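PDB 3QEC: putative carbohydrate binding protein from Pseudomonas aeruginosa, which probably binds carbohydrates, including heparin, as well as suramin, and may serve as a carbohydrate transporter linked to biofilm formation. Local coordinates for residues 12-17 / 51-56; 45-50 / 99-104; 109-114 / 134-139. One frame throughout, in Å; residues are numbered along the deposited sequence. Where two conformers were deposited one is given.

Contact 1 of 3, residues 12-17 / 51-56; sequences EHEYAA and PATSYM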
ATOM      1  N   GLU A  12      -8.508 -18.527   6.583  1.00 66.00           N
ATOM      2  CA  GLU A  12      -9.878 -18.477   6.059  1.00 64.95           C
ATOM      3  C   GLU A  12     -10.836 -17.746   7.002  1.00 63.85           C
ATOM      4  O   GLU A  12     -11.560 -16.856   6.525  1.00 62.53           O
ATOM      5  CB  GLU A  12     -10.397 -19.891   5.759  1.00 67.92           C
ATOM      6  CG  GLU A  12      -9.664 -20.584   4.613  1.00 85.15           C
ATOM      7  CD  GLU A  12      -9.861 -22.087   4.438  1.00117.05           C
ATOM      8  OE1 GLU A  12     -10.948 -22.605   4.790  1.00106.39           O
ATOM      9  OE2 GLU A  12      -8.935 -22.742   3.901  1.00113.20           O
ATOM     10  N   HIS A  13     -10.816 -18.088   8.330  1.00 57.06           N
ATOM     11  CA  HIS A  13     -11.662 -17.497   9.358  0.50 55.13           C
ATOM     12  C   HIS A  13     -11.516 -15.944   9.396  1.00 59.11           C
ATOM     13  O   HIS A  13     -12.514 -15.223   9.538  1.00 59.70           O
ATOM     14  CB  HIS A  13     -11.325 -18.148  10.720  0.50 55.26           C
ATOM     15  CG  HIS A  13      -9.870 -18.118  11.093  0.50 57.71           C
ATOM     16  ND1 HIS A  13      -8.958 -18.996  10.529  0.50 59.58           N
ATOM     17  CD2 HIS A  13      -9.222 -17.325  11.976  0.50 58.18           C
ATOM     18  CE1 HIS A  13      -7.793 -18.693  11.072  0.50 58.68           C
ATOM     19  NE2 HIS A  13      -7.904 -17.703  11.955  0.50 58.26           N
ATOM     20  N   GLU A  14     -10.267 -15.455   9.307  1.00 55.37           N
ATOM     21  CA  GLU A  14      -9.988 -14.017   9.361  1.00 53.65           C
ATOM     22  C   GLU A  14     -10.662 -13.283   8.211  1.00 60.42           C
ATOM     23  O   GLU A  14     -11.218 -12.213   8.438  1.00 62.34           O
ATOM     24  CB  GLU A  14      -8.484 -13.752   9.367  1.00 54.06           C
ATOM     25  CG  GLU A  14      -7.851 -14.044  10.713  1.00 51.66           C
ATOM     26  CD  GLU A  14      -6.369 -13.743  10.787  1.00 64.36           C
ATOM     27  OE1 GLU A  14      -5.939 -12.743  10.173  1.00 57.13           O
ATOM     28  OE2 GLU A  14      -5.645 -14.478  11.497  1.00 61.11           O
ATOM     29  N   TYR A  15     -10.659 -13.873   6.993  1.00 55.93           N
ATOM     30  CA  TYR A  15     -11.295 -13.276   5.822  1.00 54.45           C
ATOM     31  C   TYR A  15     -12.835 -13.413   5.899  1.00 59.53           C
ATOM     32  O   TYR A  15     -13.543 -12.465   5.542  1.00 60.99           O
ATOM     33  CB  TYR A  15     -10.712 -13.879   4.522  1.00 54.84           C
ATOM     34  CG  TYR A  15      -9.341 -13.305   4.209  1.00 54.59           C
ATOM     35  CD1 TYR A  15      -9.210 -12.083   3.552  1.00 55.11           C
ATOM     36  CD2 TYR A  15      -8.179 -13.925   4.672  1.00 55.23           C
ATOM     37  CE1 TYR A  15      -7.958 -11.504   3.340  1.00 55.17           C
ATOM     38  CE2 TYR A  15      -6.919 -13.359   4.458  1.00 55.36           C
ATOM     39  CZ  TYR A  15      -6.814 -12.152   3.781  1.00 61.90           C
ATOM     40  OH  TYR A  15      -5.586 -11.573   3.554  1.00 58.22           O
ATOM     41  N   ALA A  16     -13.348 -14.550   6.415  1.00 54.75           N
ATOM     42  CA  ALA A  16     -14.785 -14.819   6.561  1.00 53.58           C
ATOM     43  C   ALA A  16     -15.465 -13.825   7.530  1.00 57.15           C
ATOM     44  O   ALA A  16     -16.580 -13.375   7.262  1.00 58.19           O
ATOM     45  CB  ALA A  16     -15.003 -16.245   7.041  1.00 54.70           C
ATOM     46  N   ALA A  17     -14.775 -13.443   8.612  1.00 51.84           N
ATOM     47  CA  ALA A  17     -15.284 -12.502   9.615  1.00 49.88           C
ATOM     48  C   ALA A  17     -15.351 -11.048   9.096  1.00 53.49           C
ATOM     49  O   ALA A  17     -15.984 -10.218   9.740  1.00 54.38           O
ATOM     50  CB  ALA A  17     -14.422 -12.566  10.875  1.00 49.64           C
ATOM     51  N   PRO A  51      -8.083  -6.234   3.613  1.00 54.06           N
ATOM     52  CA  PRO A  51      -8.180  -6.546   5.059  1.00 51.86           C
ATOM     53  C   PRO A  51      -6.813  -6.703   5.755  1.00 55.06           C
ATOM     54  O   PRO A  51      -5.905  -7.309   5.179  1.00 54.36           O
ATOM     55  CB  PRO A  51      -8.951  -7.880   5.077  1.00 53.18           C
ATOM     56  CG  PRO A  51      -9.742  -7.876   3.805  1.00 58.00           C
ATOM     57  CD  PRO A  51      -8.880  -7.189   2.799  1.00 54.67           C
ATOM     58  N   ALA A  52      -6.667  -6.148   6.993  1.00 51.68           N
ATOM     59  CA  ALA A  52      -5.430  -6.233   7.785  1.00 52.04           C
ATOM     60  C   ALA A  52      -5.373  -7.578   8.534  1.00 59.83           C
ATOM     61  O   ALA A  52      -5.720  -7.645   9.712  1.00 61.26           O
ATOM     62  CB  ALA A  52      -5.340  -5.062   8.762  1.00 51.68           C
ATOM     63  N   THR A  53      -4.973  -8.649   7.838  1.00 56.04           N
ATOM     64  CA  THR A  53      -4.935 -10.003   8.403  1.00 55.31           C
ATOM     65  C   THR A  53      -3.536 -10.381   8.872  1.00 60.36           C
ATOM     66  O   THR A  53      -2.550  -9.722   8.508  1.00 61.02           O
ATOM     67  CB  THR A  53      -5.454 -11.033   7.375  1.00 58.93           C
ATOM     68  OG1 THR A  53      -4.617 -11.030   6.219  1.00 58.37           O
ATOM     69  CG2 THR A  53      -6.922 -10.809   6.995  1.00 52.17           C
ATOM     70  N   SER A  54      -3.441 -11.467   9.670  1.00 57.08           N
ATOM     71  CA  SER A  54      -2.164 -11.976  10.176  1.00 57.40           C
ATOM     72  C   SER A  54      -1.248 -12.419   8.999  1.00 61.53           C
ATOM     73  O   SER A  54      -0.024 -12.319   9.097  1.00 62.23           O
ATOM     74  CB  SER A  54      -2.395 -13.117  11.160  1.00 60.11           C
ATOM     75  OG  SER A  54      -2.961 -14.251  10.525  1.00 66.03           O
ATOM     76  N   TYR A  55      -1.875 -12.843   7.880  1.00 57.55           N
ATOM     77  CA  TYR A  55      -1.268 -13.267   6.614  1.00 57.04           C
ATOM     78  C   TYR A  55      -0.521 -12.081   5.958  1.00 58.52           C
ATOM     79  O   TYR A  55       0.680 -12.187   5.710  1.00 58.21           O
ATOM     80  CB  TYR A  55      -2.374 -13.836   5.669  1.00 57.04           C
ATOM     81  CG  TYR A  55      -1.875 -14.435   4.369  1.00 58.68           C
ATOM     82  CD1 TYR A  55      -1.147 -15.625   4.357  1.00 62.07           C
ATOM     83  CD2 TYR A  55      -2.160 -13.834   3.145  1.00 58.31           C
ATOM     84  CE1 TYR A  55      -0.689 -16.183   3.158  1.00 63.44           C
ATOM     85  CE2 TYR A  55      -1.682 -14.366   1.944  1.00 59.30           C
ATOM     86  CZ  TYR A  55      -0.952 -15.543   1.953  1.00 66.59           C
ATOM     87  OH  TYR A  55      -0.501 -16.079   0.768  1.00 65.78           O
HETATM   88  N   MSE A  56      -1.223 -10.943   5.719  1.00 53.23           N
HETATM   89  CA  MSE A  56      -0.621  -9.757   5.089  1.00 51.60           C
HETATM   90  C   MSE A  56       0.295  -8.955   6.060  1.00 58.69           C
HETATM   91  O   MSE A  56       1.192  -8.254   5.584  1.00 60.57           O
HETATM   92  CB  MSE A  56      -1.683  -8.862   4.454  1.00 51.70           C
HETATM   93  CG  MSE A  56      -2.360  -9.519   3.229  1.00 56.56           C
HETATM   94 SE   MSE A  56      -1.100 -10.333   1.968  0.75 63.01          SE
HETATM   95  CE  MSE A  56      -0.424  -8.706   1.120  1.00 58.78           C
TER
HETATM   96  O   HOH W   1      -5.756  -8.974   2.853  1.00 58.18           O
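The Tyr15 ring carries the methyl of Thr53 on one face: CG2 of Thr53 stands 3.5 Å above the plane, offset toward the rim, in a CH-pi contact 22° off the ring normal. A water lies in plane at the edge, beside the hydroxyl, while Pro51 comes obliquely with its CG 4.1 Å from CE1 of Tyr15. Phe10 also stacks on Tyr15, and Tyr87 meets it at a slant. Threonine suits its place because its two branches do different work. The methyl packs on the ring, whereas OG1, between the backbone N and the carbonyl carbon (chi1 62°), donates to Tyr15 OH over 2.9 Å. Tyr15 OH in turn donates a hydrogen bond to the water, which donates to Pro51 O. As N-cap of helix 54-63, Thr53 OG1 also accepts a weak bond from Met56 N. A second flat group, the carboxylate of Glu14, is held by two bonds from Ser54. OE1 takes Ser54 N on its syn lone pair, at 2.8 Å and nearly straight (172°), and OE2 of Glu14 receives OG of Ser54 on the syn side at 2.9 Å, somewhat out of the carboxylate plane. A negative group bonded to a first-turn N-H should interact favourably with the positive end of the helix dipole, which would tend to stabilise the ionised glutamate and tie helix 12-16 to the start of helix 54-63.

Contact 2 of 3, residues 45-50 / 99-104; sequences TKVALE and FDFDHI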
ATOM      1  N   THR A  45      -0.490   6.367 -10.137  1.00 67.76           N
ATOM      2  CA  THR A  45       0.065   5.224  -9.411  1.00 66.04           C
ATOM      3  C   THR A  45      -1.055   4.445  -8.730  1.00 68.10           C
ATOM      4  O   THR A  45      -1.946   5.052  -8.130  1.00 66.14           O
ATOM      5  CB  THR A  45       1.112   5.735  -8.394  1.00 70.69           C
ATOM      6  OG1 THR A  45       2.128   6.444  -9.108  1.00 74.66           O
ATOM      7  CG2 THR A  45       1.756   4.624  -7.595  1.00 65.07           C
ATOM      8  N   LYS A  46      -1.007   3.098  -8.836  1.00 64.21           N
ATOM      9  CA  LYS A  46      -1.994   2.211  -8.231  1.00 62.65           C
ATOM     10  C   LYS A  46      -1.794   2.129  -6.716  1.00 65.56           C
ATOM     11  O   LYS A  46      -0.657   2.057  -6.235  1.00 65.67           O
ATOM     12  CB  LYS A  46      -1.949   0.813  -8.866  1.00 64.85           C
ATOM     13  CG  LYS A  46      -2.646   0.764 -10.214  1.00 80.59           C
ATOM     14  CD  LYS A  46      -2.675  -0.640 -10.797  1.00 92.79           C
ATOM     15  CE  LYS A  46      -3.268  -0.669 -12.186  1.00104.37           C
ATOM     16  NZ  LYS A  46      -3.321  -2.049 -12.739  1.00116.25           N
ATOM     17  N   VAL A  47      -2.914   2.187  -5.976  1.00 61.39           N
ATOM     18  CA  VAL A  47      -3.003   2.107  -4.506  1.00 59.37           C
ATOM     19  C   VAL A  47      -3.939   0.936  -4.166  1.00 61.62           C
ATOM     20  O   VAL A  47      -5.022   0.843  -4.730  1.00 62.23           O
ATOM     21  CB  VAL A  47      -3.473   3.455  -3.856  1.00 61.42           C
ATOM     22  CG1 VAL A  47      -3.610   3.333  -2.343  1.00 59.39           C
ATOM     23  CG2 VAL A  47      -2.534   4.602  -4.210  1.00 61.51           C
ATOM     24  N   ALA A  48      -3.502   0.037  -3.291  1.00 57.09           N
ATOM     25  CA  ALA A  48      -4.268  -1.136  -2.860  1.00 55.62           C
ATOM     26  C   ALA A  48      -4.810  -0.957  -1.443  1.00 57.66           C
ATOM     27  O   ALA A  48      -4.123  -0.415  -0.568  1.00 55.66           O
ATOM     28  CB  ALA A  48      -3.397  -2.387  -2.921  1.00 56.05           C
ATOM     29  N   LEU A  49      -6.037  -1.443  -1.219  1.00 53.48           N
ATOM     30  CA  LEU A  49      -6.691  -1.415   0.090  1.00 51.92           C
ATOM     31  C   LEU A  49      -7.274  -2.810   0.346  1.00 57.31           C
ATOM     32  O   LEU A  49      -8.104  -3.275  -0.437  1.00 58.50           O
ATOM     33  CB  LEU A  49      -7.767  -0.308   0.117  1.00 51.19           C
ATOM     34  CG  LEU A  49      -8.594  -0.176   1.380  1.00 51.97           C
ATOM     35  CD1 LEU A  49      -7.901   0.708   2.381  1.00 49.97           C
ATOM     36  CD2 LEU A  49      -9.954   0.377   1.056  1.00 50.98           C
ATOM     37  N   GLU A  50      -6.785  -3.504   1.385  1.00 53.51           N
ATOM     38  CA  GLU A  50      -7.205  -4.881   1.677  1.00 53.73           C
ATOM     39  C   GLU A  50      -7.335  -5.167   3.188  1.00 58.41           C
ATOM     40  O   GLU A  50      -6.712  -4.452   3.968  1.00 57.86           O
ATOM     41  CB  GLU A  50      -6.194  -5.863   1.060  1.00 55.58           C
ATOM     42  CG  GLU A  50      -4.782  -5.811   1.635  1.00 57.98           C
ATOM     43  CD  GLU A  50      -3.849  -6.741   0.894  1.00 69.13           C
ATOM     44  OE1 GLU A  50      -4.113  -7.965   0.882  1.00 58.41           O
ATOM     45  OE2 GLU A  50      -2.897  -6.238   0.259  1.00 62.14           O
ATOM     46  N   PHE A  99      -5.796  10.132  -4.214  1.00 60.74           N
ATOM     47  CA  PHE A  99      -6.570   8.913  -4.458  1.00 59.29           C
ATOM     48  C   PHE A  99      -7.875   8.946  -3.654  1.00 63.67           C
ATOM     49  O   PHE A  99      -7.964   9.653  -2.647  1.00 63.44           O
ATOM     50  CB  PHE A  99      -5.757   7.652  -4.115  1.00 58.89           C
ATOM     51  CG  PHE A  99      -5.278   7.544  -2.685  1.00 58.18           C
ATOM     52  CD1 PHE A  99      -6.125   7.070  -1.682  1.00 58.40           C
ATOM     53  CD2 PHE A  99      -3.963   7.866  -2.348  1.00 58.94           C
ATOM     54  CE1 PHE A  99      -5.683   6.970  -0.362  1.00 57.59           C
ATOM     55  CE2 PHE A  99      -3.513   7.748  -1.028  1.00 59.85           C
ATOM     56  CZ  PHE A  99      -4.375   7.294  -0.044  1.00 56.90           C
ATOM     57  N   ASP A 100      -8.876   8.172  -4.097  1.00 60.86           N
ATOM     58  CA  ASP A 100     -10.190   8.092  -3.463  0.50 60.32           C
ATOM     59  C   ASP A 100     -10.742   6.667  -3.561  1.00 63.11           C
ATOM     60  O   ASP A 100     -10.567   6.022  -4.593  1.00 62.71           O
ATOM     61  CB  ASP A 100     -11.176   9.089  -4.130  0.50 63.76           C
ATOM     62  CG  ASP A 100     -10.714  10.537  -4.139  0.50 74.46           C
ATOM     63  OD1 ASP A 100     -10.938  11.236  -3.132  0.50 75.99           O
ATOM     64  OD2 ASP A 100     -10.088  10.956  -5.138  0.50 77.99           O
ATOM     65  N   PHE A 101     -11.422   6.192  -2.508  1.00 58.22           N
ATOM     66  CA  PHE A 101     -12.099   4.900  -2.447  1.00 56.90           C
ATOM     67  C   PHE A 101     -13.521   5.148  -2.012  1.00 62.06           C
ATOM     68  O   PHE A 101     -13.758   6.038  -1.192  1.00 62.00           O
ATOM     69  CB  PHE A 101     -11.413   3.927  -1.483  1.00 56.98           C
ATOM     70  CG  PHE A 101     -10.058   3.398  -1.891  1.00 57.56           C
ATOM     71  CD1 PHE A 101      -8.891   4.071  -1.524  1.00 58.78           C
ATOM     72  CD2 PHE A 101      -9.942   2.182  -2.560  1.00 58.91           C
ATOM     73  CE1 PHE A 101      -7.629   3.561  -1.865  1.00 59.16           C
ATOM     74  CE2 PHE A 101      -8.678   1.669  -2.898  1.00 61.59           C
ATOM     75  CZ  PHE A 101      -7.530   2.365  -2.552  1.00 58.94           C
ATOM     76  N   ASP A 102     -14.473   4.388  -2.561  1.00 59.12           N
ATOM     77  CA  ASP A 102     -15.881   4.531  -2.215  1.00 59.54           C
ATOM     78  C   ASP A 102     -16.443   3.171  -1.769  1.00 62.89           C
ATOM     79  O   ASP A 102     -15.831   2.134  -2.049  1.00 61.75           O
ATOM     80  CB  ASP A 102     -16.674   5.129  -3.396  1.00 63.86           C
ATOM     81  CG  ASP A 102     -16.638   4.312  -4.667  1.00 84.08           C
ATOM     82  OD1 ASP A 102     -17.410   3.316  -4.760  1.00 86.14           O
ATOM     83  OD2 ASP A 102     -15.839   4.657  -5.573  1.00 92.23           O
ATOM     84  N   HIS A 103     -17.593   3.182  -1.055  1.00 59.08           N
ATOM     85  CA  HIS A 103     -18.288   1.992  -0.538  1.00 57.27           C
ATOM     86  C   HIS A 103     -17.349   1.063   0.270  1.00 60.37           C
ATOM     87  O   HIS A 103     -17.398  -0.162   0.132  1.00 60.88           O
ATOM     88  CB  HIS A 103     -18.997   1.238  -1.675  1.00 58.07           C
ATOM     89  CG  HIS A 103     -20.092   2.046  -2.298  1.00 62.52           C
ATOM     90  ND1 HIS A 103     -19.902   2.721  -3.492  1.00 65.26           N
ATOM     91  CD2 HIS A 103     -21.321   2.345  -1.820  1.00 64.11           C
ATOM     92  CE1 HIS A 103     -21.031   3.370  -3.723  1.00 65.43           C
ATOM     93  NE2 HIS A 103     -21.913   3.179  -2.741  1.00 65.49           N
ATOM     94  N   ILE A 104     -16.527   1.658   1.151  1.00 55.09           N
ATOM     95  CA  ILE A 104     -15.594   0.912   1.987  1.00 52.96           C
ATOM     96  C   ILE A 104     -16.316   0.367   3.238  1.00 57.12           C
ATOM     97  O   ILE A 104     -16.847   1.142   4.050  1.00 56.78           O
ATOM     98  CB  ILE A 104     -14.314   1.744   2.350  1.00 54.88           C
ATOM     99  CG1 ILE A 104     -13.510   2.143   1.096  1.00 54.63           C
ATOM    100  CG2 ILE A 104     -13.404   1.030   3.381  1.00 54.27           C
ATOM    101  CD1 ILE A 104     -13.343   1.035   0.010  1.00 55.93           C
TER
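Val47 and Leu49 of strand 46-50 meet Phe99, Phe101 and Ile104 mainly through apolar side-chain packing, with no hydrogen bond between the segments. The aliphatic-aromatic contacts come first. CB of Leu49 lies over a face of the Phe101 ring, 4.1 Å from its centroid and 27° off the normal, and Leu49 CD2 sits above that same face toward the rim. Val47 divides its two methyls: CG1, anti to the backbone N (chi1 178°), lies 4.0 Å from CZ of Phe101, while CG2 comes as close to CD2 of Phe99, the valine crossing that ring's side chain at about a right angle. A branched residue thus reaches both rings. The backbone joins in where Val47 O meets the edge of the Phe101 ring near CZ. The purely aliphatic contact is between Leu49 and Ile104, which reach toward each other tip to tip, CD2 of Leu49 being 3.6 Å from CD1 of Ile104. On the exposed side of the 99-104 segment, His103 ND1 donates to Asp102 OD1 over 2.9 Å. His103, with positive phi, takes part in a G1 beta bulge where the chain turns a corner, and Ile104 again points inward. The strand axes, 8.9 Å apart and crossed at -36°, with large apolar residues meeting between them and Ile26 and Ile111 packing alongside, are characteristic of two sheets packed face to face, as in a beta sandwich.

Contact 3 of 3, residues 109-114 / 134-139; sequences YYISSE and KLVTVS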
ATOM      1  N   TYR A 109      -7.801  -2.168   7.696  1.00 51.43           N
ATOM      2  CA  TYR A 109      -7.145  -2.387   6.410  1.00 51.03           C
ATOM      3  C   TYR A 109      -5.692  -1.991   6.356  1.00 56.17           C
ATOM      4  O   TYR A 109      -5.224  -1.168   7.152  1.00 57.38           O
ATOM      5  CB  TYR A 109      -7.859  -1.531   5.323  1.00 52.11           C
ATOM      6  CG  TYR A 109      -9.339  -1.800   5.152  1.00 52.30           C
ATOM      7  CD1 TYR A 109     -10.279  -1.182   5.970  1.00 53.74           C
ATOM      8  CD2 TYR A 109      -9.803  -2.641   4.143  1.00 52.51           C
ATOM      9  CE1 TYR A 109     -11.639  -1.438   5.826  1.00 54.07           C
ATOM     10  CE2 TYR A 109     -11.163  -2.899   3.984  1.00 52.53           C
ATOM     11  CZ  TYR A 109     -12.075  -2.306   4.838  1.00 58.20           C
ATOM     12  OH  TYR A 109     -13.409  -2.558   4.695  1.00 59.82           O
ATOM     13  N   TYR A 110      -4.997  -2.537   5.349  1.00 52.77           N
ATOM     14  CA  TYR A 110      -3.674  -2.128   4.895  1.00 52.54           C
ATOM     15  C   TYR A 110      -3.918  -1.313   3.656  1.00 56.65           C
ATOM     16  O   TYR A 110      -4.665  -1.753   2.778  1.00 56.78           O
ATOM     17  CB  TYR A 110      -2.715  -3.309   4.594  1.00 53.58           C
ATOM     18  CG  TYR A 110      -2.098  -3.940   5.821  1.00 55.19           C
ATOM     19  CD1 TYR A 110      -1.287  -3.202   6.680  1.00 57.16           C
ATOM     20  CD2 TYR A 110      -2.327  -5.278   6.131  1.00 55.31           C
ATOM     21  CE1 TYR A 110      -0.757  -3.770   7.837  1.00 57.35           C
ATOM     22  CE2 TYR A 110      -1.824  -5.847   7.300  1.00 55.24           C
ATOM     23  CZ  TYR A 110      -1.019  -5.098   8.136  1.00 60.14           C
ATOM     24  OH  TYR A 110      -0.498  -5.675   9.270  1.00 62.58           O
ATOM     25  N   ILE A 111      -3.374  -0.102   3.609  1.00 53.11           N
ATOM     26  CA  ILE A 111      -3.443   0.764   2.424  1.00 52.37           C
ATOM     27  C   ILE A 111      -1.968   0.837   1.954  1.00 56.74           C
ATOM     28  O   ILE A 111      -1.080   1.125   2.763  1.00 58.00           O
ATOM     29  CB  ILE A 111      -4.179   2.104   2.688  1.00 54.33           C
ATOM     30  CG1 ILE A 111      -4.459   2.879   1.376  1.00 54.66           C
ATOM     31  CG2 ILE A 111      -3.526   2.957   3.809  1.00 54.37           C
ATOM     32  CD1 ILE A 111      -5.538   3.979   1.528  1.00 54.78           C
ATOM     33  N   SER A 112      -1.699   0.391   0.722  1.00 52.39           N
ATOM     34  CA  SER A 112      -0.340   0.191   0.228  1.00 52.71           C
ATOM     35  C   SER A 112      -0.132   0.618  -1.226  1.00 57.69           C
ATOM     36  O   SER A 112      -1.009   0.411  -2.070  1.00 57.88           O
ATOM     37  CB  SER A 112       0.013  -1.297   0.350  1.00 56.00           C
ATOM     38  OG  SER A 112       1.394  -1.551   0.144  1.00 65.62           O
ATOM     39  N   SER A 113       1.074   1.146  -1.522  1.00 54.29           N
ATOM     40  CA  SER A 113       1.485   1.582  -2.859  1.00 55.08           C
ATOM     41  C   SER A 113       3.000   1.412  -3.070  1.00 61.50           C
ATOM     42  O   SER A 113       3.739   1.138  -2.117  1.00 61.75           O
ATOM     43  CB  SER A 113       1.091   3.036  -3.096  1.00 57.37           C
ATOM     44  OG  SER A 113       1.112   3.341  -4.482  1.00 64.17           O
ATOM     45  N   GLU A 114       3.445   1.550  -4.330  1.00 59.08           N
ATOM     46  CA  GLU A 114       4.847   1.485  -4.731  1.00 60.30           C
ATOM     47  C   GLU A 114       5.143   2.680  -5.634  1.00 65.79           C
ATOM     48  O   GLU A 114       4.510   2.856  -6.676  1.00 66.18           O
ATOM     49  CB  GLU A 114       5.180   0.150  -5.416  1.00 62.43           C
ATOM     50  CG  GLU A 114       6.616   0.042  -5.912  1.00 73.30           C
ATOM     51  CD  GLU A 114       7.169  -1.355  -6.134  1.00 97.22           C
ATOM     52  OE1 GLU A 114       6.487  -2.345  -5.791  1.00 95.23           O
ATOM     53  OE2 GLU A 114       8.322  -1.454  -6.607  1.00 99.97           O
ATOM     54  N   LYS A 134       0.477   1.571   5.243  1.00 55.52           N
ATOM     55  CA  LYS A 134      -0.079   2.061   6.511  1.00 53.89           C
ATOM     56  C   LYS A 134      -1.352   1.291   6.878  1.00 56.90           C
ATOM     57  O   LYS A 134      -1.976   0.657   6.005  1.00 57.43           O
ATOM     58  CB  LYS A 134      -0.398   3.575   6.409  1.00 55.46           C
ATOM     59  CG  LYS A 134       0.821   4.493   6.253  1.00 56.91           C
ATOM     60  CD  LYS A 134       1.520   4.752   7.583  1.00 60.58           C
ATOM     61  CE  LYS A 134       2.812   5.496   7.418  1.00 62.66           C
ATOM     62  NZ  LYS A 134       3.397   5.832   8.733  1.00 65.98           N
ATOM     63  N   LEU A 135      -1.746   1.359   8.163  1.00 50.92           N
ATOM     64  CA  LEU A 135      -2.996   0.793   8.663  1.00 49.84           C
ATOM     65  C   LEU A 135      -4.093   1.868   8.643  1.00 55.38           C
ATOM     66  O   LEU A 135      -3.839   2.999   9.091  1.00 55.33           O
ATOM     67  CB  LEU A 135      -2.834   0.265  10.107  1.00 49.61           C
ATOM     68  CG  LEU A 135      -2.185  -1.117  10.346  1.00 54.27           C
ATOM     69  CD1 LEU A 135      -1.671  -1.232  11.785  1.00 52.95           C
ATOM     70  CD2 LEU A 135      -3.175  -2.277  10.059  1.00 55.33           C
ATOM     71  N   VAL A 136      -5.330   1.514   8.190  1.00 51.33           N
ATOM     72  CA  VAL A 136      -6.479   2.444   8.252  1.00 50.25           C
ATOM     73  C   VAL A 136      -7.691   1.682   8.847  1.00 55.57           C
ATOM     74  O   VAL A 136      -8.001   0.572   8.417  1.00 57.75           O
ATOM     75  CB  VAL A 136      -6.810   3.192   6.914  1.00 52.37           C
ATOM     76  CG1 VAL A 136      -6.946   2.243   5.731  1.00 51.43           C
ATOM     77  CG2 VAL A 136      -8.040   4.091   7.047  1.00 51.65           C
ATOM     78  N   THR A 137      -8.336   2.274   9.856  1.00 51.46           N
ATOM     79  CA  THR A 137      -9.519   1.737  10.531  1.00 51.79           C
ATOM     80  C   THR A 137     -10.775   2.477  10.042  1.00 55.68           C
ATOM     81  O   THR A 137     -10.769   3.704   9.900  1.00 55.27           O
ATOM     82  CB  THR A 137      -9.365   1.838  12.067  1.00 61.31           C
ATOM     83  OG1 THR A 137      -8.208   1.108  12.463  1.00 62.19           O
ATOM     84  CG2 THR A 137     -10.535   1.250  12.794  1.00 57.88           C
ATOM     85  N   VAL A 138     -11.858   1.724   9.791  1.00 51.98           N
ATOM     86  CA  VAL A 138     -13.113   2.302   9.315  1.00 51.50           C
ATOM     87  C   VAL A 138     -14.242   1.808  10.211  1.00 55.30           C
ATOM     88  O   VAL A 138     -14.437   0.599  10.305  1.00 55.40           O
ATOM     89  CB  VAL A 138     -13.364   1.995   7.806  1.00 54.23           C
ATOM     90  CG1 VAL A 138     -14.641   2.678   7.299  1.00 53.71           C
ATOM     91  CG2 VAL A 138     -12.152   2.405   6.953  1.00 53.86           C
ATOM     92  N   SER A 139     -14.954   2.738  10.883  1.00 51.83           N
ATOM     93  CA  SER A 139     -16.086   2.457  11.782  1.00 52.32           C
ATOM     94  C   SER A 139     -17.370   2.993  11.168  1.00 57.32           C
ATOM     95  O   SER A 139     -18.227   2.216  10.747  1.00 57.53           O
ATOM     96  CB  SER A 139     -15.847   3.053  13.164  1.00 57.92           C
ATOM     97  OG  SER A 139     -14.646   2.516  13.697  1.00 72.18           O
TER
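Lys134 O is gripped twice from strand 109-114: Ile111 N donates to it over 2.9 Å in a nearly straight bond (173°), and CA of Tyr110 brings a weaker CA-H...O contact to the same oxygen at 3.4 Å. Tyr109 O is held in the same fashion by Val136 N at 2.9 Å and by the CA-H of Leu135. Two further bonds, from Tyr109 N to Val136 O (2.8 Å) and from Lys134 N to Ile111 O, complete the antiparallel pattern, in which Tyr109-Val136 and Ile111-Lys134 are hydrogen-bonded pairs and Tyr110-Leu135 between them is a non-hydrogen-bonded pair. On the face of Tyr109 and Ile111, beta-branched and aromatic residues fill the interior. Val136 CG1, lying between the backbone N and the carbonyl carbon (chi1 51°), touches CB of Tyr109 at 3.9 Å and CG2 of Ile111 at 4.0 Å. The Tyr109 ring has Val136 O in plane at its edge and approaches Val138 CG2 obliquely through CE1, while its hydroxyl bonds to Pro105 O. Lys134 starts on this face with CB against Ile111 CG2, but its bent chain leads the amine away, which suits a long charged residue at an exposed margin. On the other face, Tyr110 and Leu135 lie side by side and point the same way, with CD2 of Leu135 3.6 Å from CE1 of Tyr110. The strand axes diverge from strictly antiparallel to 135°, a marked twist. This is the hairpin of strands 107-120 and 125-138: its inner face packs on Phe99, Phe101, Ile104 and Val146 of the second sheet, its other face turns Tyr110 to Tyr60 of helix 54-63, and strand 46-51 pairs along the far edge of strand 107-120.

Contact 1 lies at the periphery, its centre about 17 Å from the centre of the chain, and contacts 2 and 3 lie nearer the middle, their centres about 9 Å apart. Contacts 2 and 3 share one antiparallel sheet: strands 46-51 and 107-120 are neighbours in it, joined by bonds such as the probable one from Ala48 N to Ser112 O, 2.8 Å. Contact 2 packs that sheet against the other one, and contact 3 bonds its edge hairpin. Strand 46-51 runs on into helix 54-63, and the segments of contacts 1 and 2 alternate along the chain, both closing before contact 3 opens. Ala52, in the loop before helix 54-63, touches Tyr110 and Leu135, and so joins contact 1 to the sheet of contact 3.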